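Local atomic coordinates of abietadiene synthase, chloroplastic (Abies grandis, PDB entry 3S9V), a protein that belongs to the terpene synthase family and is a chloroplast-targeted, mainly helical protein with a metal-binding-type domain toward its C-terminal end. Residues V605-V608 and Q609-Y613; E630-E633 and N634-S638; A403-K406 and W407-K410; S145-S149 and G150-V154. All blocks are in the same frame, centred on the assembly; numbering follows the deposited sequence.

Contact 1 (V605-V608 and Q609-Y613); sequences VWKV and QLEAY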
loop_
_atom_site.group_PDB
_atom_site.type_symbol
_atom_site.label_atom_id
_atom_site.label_comp_id
_atom_site.label_asym_id
_atom_site.label_seq_id
_atom_site.Cartn_x
_atom_site.Cartn_y
_atom_site.Cartn_z
ATOM N N VAL A 605 -27.703 -24.230 -3.999
ATOM C CA VAL A 605 -27.245 -22.862 -3.787
ATOM C C VAL A 605 -28.442 -21.939 -3.975
ATOM O O VAL A 605 -28.719 -21.092 -3.121
ATOM C CB VAL A 605 -26.145 -22.451 -4.791
ATOM C CG1 VAL A 605 -25.871 -20.934 -4.691
ATOM C CG2 VAL A 605 -24.876 -23.239 -4.517
ATOM N N TRP A 606 -29.155 -22.121 -5.089
ATOM C CA TRP A 606 -30.328 -21.303 -5.398
ATOM C C TRP A 606 -31.516 -21.569 -4.468
ATOM O O TRP A 606 -32.290 -20.657 -4.164
ATOM C CB TRP A 606 -30.747 -21.498 -6.867
ATOM C CG TRP A 606 -29.928 -20.669 -7.823
ATOM C CD1 TRP A 606 -28.980 -21.117 -8.691
ATOM C CD2 TRP A 606 -29.929 -19.240 -7.931
ATOM N NE1 TRP A 606 -28.381 -20.056 -9.330
ATOM C CE2 TRP A 606 -28.944 -18.892 -8.882
ATOM C CE3 TRP A 606 -30.665 -18.216 -7.310
ATOM C CZ2 TRP A 606 -28.669 -17.557 -9.231
ATOM C CZ3 TRP A 606 -30.391 -16.887 -7.654
ATOM C CH2 TRP A 606 -29.398 -16.573 -8.609
ATOM N N LYS A 607 -31.656 -22.812 -4.015
ATOM C CA LYS A 607 -32.745 -23.171 -3.110
ATOM C C LYS A 607 -32.738 -22.235 -1.908
ATOM O O LYS A 607 -33.753 -21.631 -1.580
ATOM C CB LYS A 607 -32.587 -24.619 -2.635
ATOM C CG LYS A 607 -33.523 -25.022 -1.495
ATOM C CD LYS A 607 -33.208 -26.425 -0.997
ATOM C CE LYS A 607 -33.991 -26.774 0.265
ATOM N NZ LYS A 607 -35.464 -26.699 0.052
ATOM N N VAL A 608 -31.582 -22.104 -1.263
ATOM C CA VAL A 608 -31.455 -21.250 -0.086
ATOM C C VAL A 608 -31.641 -19.774 -0.419
ATOM O O VAL A 608 -32.214 -19.021 0.368
ATOM C CB VAL A 608 -30.085 -21.469 0.604
ATOM C CG1 VAL A 608 -29.923 -20.521 1.795
ATOM C CG2 VAL A 608 -29.980 -22.925 1.074
ATOM N N GLN A 609 -31.166 -19.367 -1.591
ATOM C CA GLN A 609 -31.287 -17.979 -2.021
ATOM C C GLN A 609 -32.754 -17.588 -2.233
ATOM O O GLN A 609 -33.204 -16.532 -1.765
ATOM C CB GLN A 609 -30.523 -17.758 -3.324
ATOM C CG GLN A 609 -30.473 -16.303 -3.760
ATOM C CD GLN A 609 -29.742 -15.447 -2.746
ATOM O OE1 GLN A 609 -28.585 -15.712 -2.424
ATOM N NE2 GLN A 609 -30.411 -14.418 -2.234
ATOM N N LEU A 610 -33.494 -18.437 -2.942
ATOM C CA LEU A 610 -34.897 -18.158 -3.218
ATOM C C LEU A 610 -35.700 -18.178 -1.919
ATOM O O LEU A 610 -36.628 -17.383 -1.738
ATOM C CB LEU A 610 -35.454 -19.167 -4.228
ATOM C CG LEU A 610 -34.709 -19.187 -5.573
ATOM C CD1 LEU A 610 -35.417 -20.113 -6.525
ATOM C CD2 LEU A 610 -34.642 -17.799 -6.164
ATOM N N GLU A 611 -35.332 -19.080 -1.014
ATOM C CA GLU A 611 -36.004 -19.155 0.269
ATOM C C GLU A 611 -35.795 -17.837 1.011
ATOM O O GLU A 611 -36.719 -17.335 1.644
ATOM C CB GLU A 611 -35.471 -20.336 1.085
ATOM C CG GLU A 611 -36.348 -21.573 0.969
ATOM C CD GLU A 611 -35.608 -22.869 1.254
ATOM O OE1 GLU A 611 -34.803 -22.913 2.212
ATOM O OE2 GLU A 611 -35.847 -23.856 0.518
ATOM N N ALA A 612 -34.595 -17.266 0.919
ATOM C CA ALA A 612 -34.340 -15.991 1.584
ATOM C C ALA A 612 -35.203 -14.885 0.949
ATOM O O ALA A 612 -35.756 -14.041 1.654
ATOM C CB ALA A 612 -32.854 -15.626 1.496
ATOM N N TYR A 613 -35.311 -14.886 -0.379
ATOM C CA TYR A 613 -36.136 -13.890 -1.071
ATOM C C TYR A 613 -37.590 -14.073 -0.657
ATOM O O TYR A 613 -38.323 -13.107 -0.464
ATOM C CB TYR A 613 -36.057 -14.043 -2.594
ATOM C CG TYR A 613 -34.746 -13.645 -3.225
ATOM C CD1 TYR A 613 -34.004 -12.565 -2.734
ATOM C CD2 TYR A 613 -34.264 -14.320 -4.346
ATOM C CE1 TYR A 613 -32.815 -12.169 -3.349
ATOM C CE2 TYR A 613 -33.076 -13.930 -4.971
ATOM C CZ TYR A 613 -32.361 -12.858 -4.468
ATOM O OH TYR A 613 -31.196 -12.471 -5.088
HETATM O O HOH W 1 -36.313 -22.540 -2.170
#

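Contact 2 (E630-E633 and N634-S638); sequences EYIE and NASVS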
loop_
_atom_site.group_PDB
_atom_site.type_symbol
_atom_site.label_atom_id
_atom_site.label_comp_id
_atom_site.label_asym_id
_atom_site.label_seq_id
_atom_site.Cartn_x
_atom_site.Cartn_y
_atom_site.Cartn_z
ATOM N N GLU A 630 -33.242 -11.528 13.727
ATOM C CA GLU A 630 -33.968 -12.343 12.772
ATOM C C GLU A 630 -33.839 -11.774 11.373
ATOM O O GLU A 630 -33.632 -12.522 10.423
ATOM C CB GLU A 630 -35.446 -12.459 13.136
ATOM C CG GLU A 630 -36.251 -13.256 12.111
ATOM C CD GLU A 630 -37.645 -13.629 12.596
ATOM O OE1 GLU A 630 -38.416 -12.722 12.966
ATOM O OE2 GLU A 630 -37.974 -14.833 12.599
ATOM N N TYR A 631 -33.949 -10.456 11.248
ATOM C CA TYR A 631 -33.837 -9.818 9.942
ATOM C C TYR A 631 -32.457 -10.046 9.342
ATOM O O TYR A 631 -32.326 -10.589 8.237
ATOM C CB TYR A 631 -34.099 -8.314 10.041
ATOM C CG TYR A 631 -33.790 -7.572 8.754
ATOM C CD1 TYR A 631 -32.581 -6.907 8.586
ATOM C CD2 TYR A 631 -34.695 -7.574 7.689
ATOM C CE1 TYR A 631 -32.275 -6.256 7.386
ATOM C CE2 TYR A 631 -34.401 -6.931 6.486
ATOM C CZ TYR A 631 -33.189 -6.273 6.345
ATOM O OH TYR A 631 -32.894 -5.626 5.168
ATOM N N ILE A 632 -31.430 -9.630 10.075
ATOM C CA ILE A 632 -30.063 -9.790 9.610
ATOM C C ILE A 632 -29.711 -11.212 9.190
ATOM O O ILE A 632 -29.019 -11.393 8.198
ATOM C CB ILE A 632 -29.052 -9.282 10.662
ATOM C CG1 ILE A 632 -28.699 -7.833 10.344
ATOM C CG2 ILE A 632 -27.779 -10.114 10.641
ATOM C CD1 ILE A 632 -28.125 -7.651 8.938
ATOM N N GLU A 633 -30.172 -12.220 9.928
ATOM C CA GLU A 633 -29.870 -13.596 9.541
ATOM C C GLU A 633 -30.376 -13.930 8.133
ATOM O O GLU A 633 -29.657 -14.547 7.350
ATOM C CB GLU A 633 -30.449 -14.588 10.551
ATOM C CG GLU A 633 -29.702 -14.598 11.883
ATOM C CD GLU A 633 -28.185 -14.734 11.721
ATOM O OE1 GLU A 633 -27.733 -15.659 11.010
ATOM O OE2 GLU A 633 -27.446 -13.915 12.313
ATOM N N ASN A 634 -31.602 -13.522 7.807
ATOM C CA ASN A 634 -32.159 -13.774 6.475
ATOM C C ASN A 634 -31.586 -12.797 5.433
ATOM O O ASN A 634 -31.262 -13.185 4.307
ATOM C CB ASN A 634 -33.680 -13.629 6.494
ATOM C CG ASN A 634 -34.312 -14.001 5.166
ATOM O OD1 ASN A 634 -34.323 -15.166 4.777
ATOM N ND2 ASN A 634 -34.832 -13.013 4.461
ATOM N N ALA A 635 -31.459 -11.530 5.826
ATOM C CA ALA A 635 -30.951 -10.484 4.945
ATOM C C ALA A 635 -29.484 -10.685 4.546
ATOM O O ALA A 635 -29.063 -10.262 3.466
ATOM C CB ALA A 635 -31.155 -9.112 5.609
ATOM N N SER A 636 -28.710 -11.335 5.409
ATOM C CA SER A 636 -27.302 -11.602 5.124
ATOM C C SER A 636 -27.225 -12.541 3.932
ATOM O O SER A 636 -26.211 -12.595 3.236
ATOM C CB SER A 636 -26.613 -12.270 6.324
ATOM O OG SER A 636 -26.600 -11.411 7.446
ATOM N N VAL A 637 -28.302 -13.290 3.719
ATOM C CA VAL A 637 -28.388 -14.229 2.609
ATOM C C VAL A 637 -29.122 -13.628 1.406
ATOM O O VAL A 637 -28.709 -13.814 0.262
ATOM C CB VAL A 637 -29.105 -15.531 3.039
ATOM C CG1 VAL A 637 -29.306 -16.422 1.845
ATOM C CG2 VAL A 637 -28.281 -16.253 4.098
ATOM N N SER A 638 -30.201 -12.895 1.665
ATOM C CA SER A 638 -30.967 -12.290 0.578
ATOM C C SER A 638 -30.123 -11.315 -0.239
ATOM O O SER A 638 -30.412 -11.087 -1.407
ATOM C CB SER A 638 -32.200 -11.557 1.115
ATOM O OG SER A 638 -31.826 -10.339 1.726
#

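Contact 3 (A403-K406 and W407-K410); sequences AFDK and WAFK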
loop_
_atom_site.group_PDB
_atom_site.type_symbol
_atom_site.label_atom_id
_atom_site.label_comp_id
_atom_site.label_asym_id
_atom_site.label_seq_id
_atom_site.Cartn_x
_atom_site.Cartn_y
_atom_site.Cartn_z
ATOM N N ALA A 403 -0.336 19.208 -5.165
ATOM C CA ALA A 403 -0.136 18.097 -6.087
ATOM C C ALA A 403 1.056 18.363 -6.996
ATOM O O ALA A 403 1.246 19.477 -7.488
ATOM C CB ALA A 403 -1.390 17.867 -6.926
ATOM N N PHE A 404 1.858 17.323 -7.205
ATOM C CA PHE A 404 3.051 17.403 -8.042
ATOM C C PHE A 404 4.002 18.537 -7.622
ATOM O O PHE A 404 4.680 19.130 -8.466
ATOM C CB PHE A 404 2.645 17.568 -9.514
ATOM C CG PHE A 404 1.623 16.568 -9.975
ATOM C CD1 PHE A 404 0.266 16.887 -9.968
ATOM C CD2 PHE A 404 2.013 15.298 -10.396
ATOM C CE1 PHE A 404 -0.693 15.953 -10.374
ATOM C CE2 PHE A 404 1.065 14.355 -10.801
ATOM C CZ PHE A 404 -0.292 14.684 -10.790
ATOM N N ASP A 405 4.056 18.826 -6.324
ATOM C CA ASP A 405 4.925 19.884 -5.800
ATOM C C ASP A 405 6.339 19.737 -6.352
ATOM O O ASP A 405 6.998 18.717 -6.132
ATOM C CB ASP A 405 4.962 19.843 -4.271
ATOM C CG ASP A 405 5.781 20.978 -3.679
ATOM O OD1 ASP A 405 7.015 20.992 -3.865
ATOM O OD2 ASP A 405 5.190 21.868 -3.032
ATOM N N LYS A 406 6.801 20.766 -7.054
ATOM C CA LYS A 406 8.118 20.746 -7.675
ATOM C C LYS A 406 9.296 20.608 -6.715
ATOM O O LYS A 406 10.421 20.339 -7.143
ATOM C CB LYS A 406 8.315 22.003 -8.533
ATOM C CG LYS A 406 8.468 23.297 -7.741
ATOM C CD LYS A 406 8.898 24.445 -8.654
ATOM C CE LYS A 406 9.275 25.685 -7.849
ATOM N NZ LYS A 406 9.842 26.781 -8.691
ATOM N N TRP A 407 9.044 20.792 -5.423
ATOM C CA TRP A 407 10.104 20.695 -4.425
ATOM C C TRP A 407 10.147 19.342 -3.720
ATOM O O TRP A 407 11.159 18.991 -3.116
ATOM C CB TRP A 407 9.955 21.807 -3.384
ATOM C CG TRP A 407 10.109 23.174 -3.967
ATOM C CD1 TRP A 407 9.119 24.096 -4.176
ATOM C CD2 TRP A 407 11.318 23.762 -4.466
ATOM N NE1 TRP A 407 9.639 25.220 -4.779
ATOM C CE2 TRP A 407 10.986 25.041 -4.970
ATOM C CE3 TRP A 407 12.651 23.330 -4.543
ATOM C CZ2 TRP A 407 11.938 25.894 -5.541
ATOM C CZ3 TRP A 407 13.599 24.178 -5.113
ATOM C CH2 TRP A 407 13.236 25.446 -5.604
ATOM N N ALA A 408 9.055 18.587 -3.805
ATOM C CA ALA A 408 8.977 17.279 -3.164
ATOM C C ALA A 408 9.801 16.228 -3.911
ATOM O O ALA A 408 9.987 16.310 -5.128
ATOM C CB ALA A 408 7.514 16.831 -3.071
ATOM N N PHE A 409 10.288 15.237 -3.176
ATOM C CA PHE A 409 11.082 14.179 -3.779
ATOM C C PHE A 409 10.207 13.057 -4.347
ATOM O O PHE A 409 10.680 12.220 -5.113
ATOM C CB PHE A 409 12.097 13.652 -2.756
ATOM C CG PHE A 409 13.225 14.617 -2.485
ATOM C CD1 PHE A 409 12.963 15.898 -1.999
ATOM C CD2 PHE A 409 14.540 14.270 -2.767
ATOM C CE1 PHE A 409 13.994 16.818 -1.805
ATOM C CE2 PHE A 409 15.582 15.182 -2.577
ATOM C CZ PHE A 409 15.308 16.458 -2.097
ATOM N N LYS A 410 8.932 13.051 -3.963
ATOM C CA LYS A 410 7.950 12.078 -4.459
ATOM C C LYS A 410 7.222 12.758 -5.616
ATOM O O LYS A 410 6.935 13.953 -5.539
ATOM C CB LYS A 410 6.921 11.743 -3.375
ATOM C CG LYS A 410 7.424 10.857 -2.254
ATOM C CD LYS A 410 7.512 9.416 -2.701
ATOM C CE LYS A 410 7.767 8.496 -1.520
ATOM N NZ LYS A 410 7.706 7.075 -1.950
#

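Contact 4 (S145-S149 and G150-V154); sequences SHRPS and GFEIV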
loop_
_atom_site.group_PDB
_atom_site.type_symbol
_atom_site.label_atom_id
_atom_site.label_comp_id
_atom_site.label_asym_id
_atom_site.label_seq_id
_atom_site.Cartn_x
_atom_site.Cartn_y
_atom_site.Cartn_z
ATOM N N SER A 145 13.210 24.584 -0.895
ATOM C CA SER A 145 13.682 23.214 -1.065
ATOM C C SER A 145 13.828 22.592 0.324
ATOM O O SER A 145 13.912 23.308 1.326
ATOM C CB SER A 145 15.031 23.189 -1.791
ATOM O OG SER A 145 16.073 23.692 -0.971
ATOM N N HIS A 146 13.858 21.265 0.380
ATOM C CA HIS A 146 13.977 20.557 1.649
ATOM C C HIS A 146 15.416 20.411 2.136
ATOM O O HIS A 146 16.315 20.054 1.374
ATOM C CB HIS A 146 13.322 19.183 1.527
ATOM C CG HIS A 146 11.905 19.242 1.056
ATOM N ND1 HIS A 146 10.940 19.993 1.695
ATOM C CD2 HIS A 146 11.291 18.663 -0.002
ATOM C CE1 HIS A 146 9.794 19.875 1.050
ATOM N NE2 HIS A 146 9.979 19.073 0.016
ATOM N N ARG A 147 15.620 20.702 3.417
ATOM C CA ARG A 147 16.937 20.611 4.044
ATOM C C ARG A 147 17.314 19.151 4.278
ATOM O O ARG A 147 16.528 18.395 4.841
ATOM C CB ARG A 147 16.927 21.344 5.390
ATOM C CG ARG A 147 17.657 22.682 5.413
ATOM C CD ARG A 147 17.579 23.318 6.800
ATOM N NE ARG A 147 18.478 24.464 6.939
ATOM C CZ ARG A 147 18.356 25.609 6.272
ATOM N NH1 ARG A 147 17.364 25.777 5.406
ATOM N NH2 ARG A 147 19.233 26.588 6.466
ATOM N N PRO A 148 18.523 18.740 3.856
ATOM C CA PRO A 148 18.989 17.357 4.034
ATOM C C PRO A 148 19.088 17.032 5.519
ATOM O O PRO A 148 19.271 17.931 6.332
ATOM C CB PRO A 148 20.365 17.360 3.365
ATOM C CG PRO A 148 20.249 18.438 2.344
ATOM C CD PRO A 148 19.510 19.524 3.097
ATOM N N SER A 149 18.982 15.750 5.860
ATOM C CA SER A 149 19.044 15.301 7.252
ATOM C C SER A 149 20.314 15.739 7.979
ATOM O O SER A 149 21.422 15.366 7.595
ATOM C CB SER A 149 18.950 13.771 7.324
ATOM O OG SER A 149 17.795 13.286 6.664
ATOM N N GLY A 150 20.144 16.526 9.033
ATOM C CA GLY A 150 21.279 16.980 9.815
ATOM C C GLY A 150 22.089 18.099 9.195
ATOM O O GLY A 150 23.184 18.403 9.686
ATOM N N PHE A 151 21.561 18.726 8.140
ATOM C CA PHE A 151 22.285 19.803 7.465
ATOM C C PHE A 151 22.787 20.893 8.396
ATOM O O PHE A 151 23.969 21.232 8.385
ATOM C CB PHE A 151 21.425 20.471 6.394
ATOM C CG PHE A 151 22.187 21.475 5.557
ATOM C CD1 PHE A 151 22.983 21.054 4.496
ATOM C CD2 PHE A 151 22.126 22.832 5.851
ATOM C CE1 PHE A 151 23.708 21.969 3.734
ATOM C CE2 PHE A 151 22.850 23.758 5.097
ATOM C CZ PHE A 151 23.642 23.322 4.033
ATOM N N GLU A 152 21.876 21.444 9.191
ATOM C CA GLU A 152 22.200 22.522 10.115
ATOM C C GLU A 152 23.177 22.139 11.227
ATOM O O GLU A 152 23.669 22.990 11.961
ATOM C CB GLU A 152 20.902 23.101 10.690
ATOM C CG GLU A 152 20.054 23.790 9.608
ATOM C CD GLU A 152 18.786 24.449 10.139
ATOM O OE1 GLU A 152 17.890 23.727 10.633
ATOM O OE2 GLU A 152 18.689 25.695 10.055
ATOM N N ILE A 153 23.473 20.856 11.343
ATOM C CA ILE A 153 24.421 20.416 12.352
ATOM C C ILE A 153 25.773 20.205 11.685
ATOM O O ILE A 153 26.799 20.706 12.129
ATOM C CB ILE A 153 23.971 19.092 12.990
ATOM C CG1 ILE A 153 22.912 19.371 14.059
ATOM C CG2 ILE A 153 25.171 18.357 13.573
ATOM C CD1 ILE A 153 22.382 18.111 14.737
ATOM N N VAL A 154 25.738 19.470 10.587
ATOM C CA VAL A 154 26.922 19.115 9.830
ATOM C C VAL A 154 27.550 20.193 8.932
ATOM O O VAL A 154 28.775 20.282 8.825
ATOM C CB VAL A 154 26.600 17.846 9.003
ATOM C CG1 VAL A 154 27.582 17.683 7.888
ATOM C CG2 VAL A 154 26.609 16.613 9.935
#

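Contact 1 (V605-V608 and Q609-Y613)
The indole of Trp606 meets Gln609 and Leu610 one turn further along helix 599-621, and both approach it obliquely. Gln609 CG lies 3.9 Å from Trp606 CZ3, with the amide plane turned 74° from that of the indole; on the Leu610 side, CD2 comes to 4.2 Å from Trp606 CE3. Phe579 and Phe583 add edge-to-face ring contacts with the same indole. The Tyr613 ring carries Gln609 NE2 above one face, displaced toward the rim. Both ends of that amide are bonded: OE1 to Thr643, NE2 to the carbonyl of Val637 on helix 628-638.

On the exposed flank, Lys607 and Glu611 form an i to i+4 salt bridge. Lys607 CG lies opposite the backbone nitrogen (chi1 170°), and the chain stays extended until chi4 bends NZ toward the acid, 2.9 Å from Glu611 OE2, on that oxygen's syn lone pair. A water donates both to Glu611 OE2 and to Lys607 O, which also accepts Glu611 N. Underneath, Leu610 N to Trp606 O is short and nearly straight (2.8 Å, 171°), while Gln609 N to Val605 O is weak.

This part of the helix is amphipathic. Aromatic and aliphatic groups face the helical bundle, the buried amide there is satisfied by neighbouring helices, and the exposed charges compensate each other, which would favour the ionised form of both Lys607 and Glu611.

Contact 2 (E630-E633 and N634-S638)
Apolar contact comes first: the methyl of Ala635 sits over one face of the Tyr631 ring, a CH-pi interaction in which CB lies 3.7 Å from the ring centroid and 21° off the normal. The approach is displaced toward the rim, so CE1 is the nearest ring atom, 3.5 Å from Ala635 CB. With CG anti to the backbone nitrogen (chi1 171°), the tyrosine lies along the helix toward the next turn, and the ring comes over the methyl. Its hydroxyl bonds to Asp683 of helix 669-693.

Among the polar contacts, Ser636 grips the carbonyl of Ile632 twice. Ser636 N donates to Ile632 O at 2.8 Å, and Ser636 OG donates to the same oxygen at 2.5 Å, the two arriving from opposite faces of the carbonyl plane. OG is above that plane rather than on a lone pair; it also lies 3.6 Å from Ile632 CG2. The hydroxyl is thereby folded back onto its own helix. The Asn634 amide instead turns away to bond Ala612 O through ND2.

Backbone bonds account for the rest. Ala635 N to Tyr631 O is short at 2.7 Å, while Asn634 N to Glu630 O is weak. Toward the helix end, Asn634 O accepts from both Val637 N and Ser638 N.

This is a short alpha-helix wedged between two others, with Glu630, Asn634 and Val637 on helix 599-621 and Tyr631, Ile632 and Ser636 on helix 669-693, as in the all-helical bundle of the terpene synthase fold.

Contact 3 (A403-K406 and W407-K410)
A type I beta turn from Asp405 to Ala408, in the loop between helices 381-397 and 413-422, is reinforced by the side chain of its first residue in an Asx turn. Asp405 OD1 accepts Trp407 N at 2.6 Å, met nearly along its C-O axis, and takes a weak bond from Ala408 N as well. The carboxylate can fold over the turn because CG is anti to the backbone nitrogen (chi1 -176°), which brings OD1 within reach of the N-H groups of Trp407 and Ala408. Ala408 N closes the turn proper on Asp405 O at 3.1 Å, the donor standing well above the carbonyl plane. One good and one weak N-H bond converge on OD1, which would be expected to favour its negative charge.

Trp407 is flanked by both of the residues before it. Asp405 OD1 lies at the edge of the indole, near its plane, with the carboxylate turned 55° from the ring, and is 3.1 Å from Trp407 CB. The Trp407 side chain also rests on Asp144 and Ser145 of another loop, so the turn is applied to a neighbouring part of the fold.

Lys406 lies alongside the indole, pointing the same way, and remains extended beyond CG. Its CG sits over one face of the five-membered ring in a CH-pi contact, 3.8 Å from the centroid, and further out Lys406 CE comes to 3.1 Å from Trp407 NE1.

Contact 4 (S145-S149 and G150-V154)
The backbone makes a type II beta turn from Pro148 to Phe151, in which Phe151 N donates to Pro148 O at 3.0 Å, and runs straight into helix 151-164. Gly150 takes the positive phi of the turn's third position (77°), a backbone conformation that favours glycine, and it is also the N-cap of the helix. Its own carbonyl oxygen receives Ile153 N and Val154 N, so the end of the beta turn overlaps the start of the helix at Gly150 and Phe151.

Two side-chain pairs cross the junction. On the buried side, Pro148 and Phe151 lie side by side and point the same way, with Pro148 CD 3.9 Å from Phe151 CB. Phe151 has CG anti to its nitrogen (chi1 -173°), which brings the ring back past the proline; it then stacks on Phe155 and meets Tyr102 of helix 101-117.

On the more exposed side, Arg147 reaches over the turn in an extended chain and crosses Glu152 at about a right angle. The glutamate CG lies at the edge of the guanidinium, near its plane, 3.2 Å from Arg147 NE. The carboxylate is turned 63° from the guanidinium. Glu152 OE2 has a second partner in Lys182 of helix 174-187, and two cationic groups therefore share that acid. The salt bridge to the arginine is one of charge alone, with no N-H aimed at the oxygen: Glu152 OE2 lies 3.4 Å from Arg147 NE, well out of the guanidinium plane.

Overall arrangement
From the N terminus, contact 4 comes first, turning the loop after helix 122-136 into helix 151-164. Contact 3 follows in the loop between helices 381-397 and 413-422; though some 250 residues later, it packs against contact 4, Trp407 and Phe409 resting on Ser145 and His146. Contacts 1 and 2 lie on the successive helices 599-621 and 628-638, which are joined by side chain-to-backbone hydrogen bonds in both directions. All four are local and run in series, with none nested or crossing. The two pairs occupy opposite sides of the chain's centre: contacts 1 and 3 are about 54 Å apart between centres.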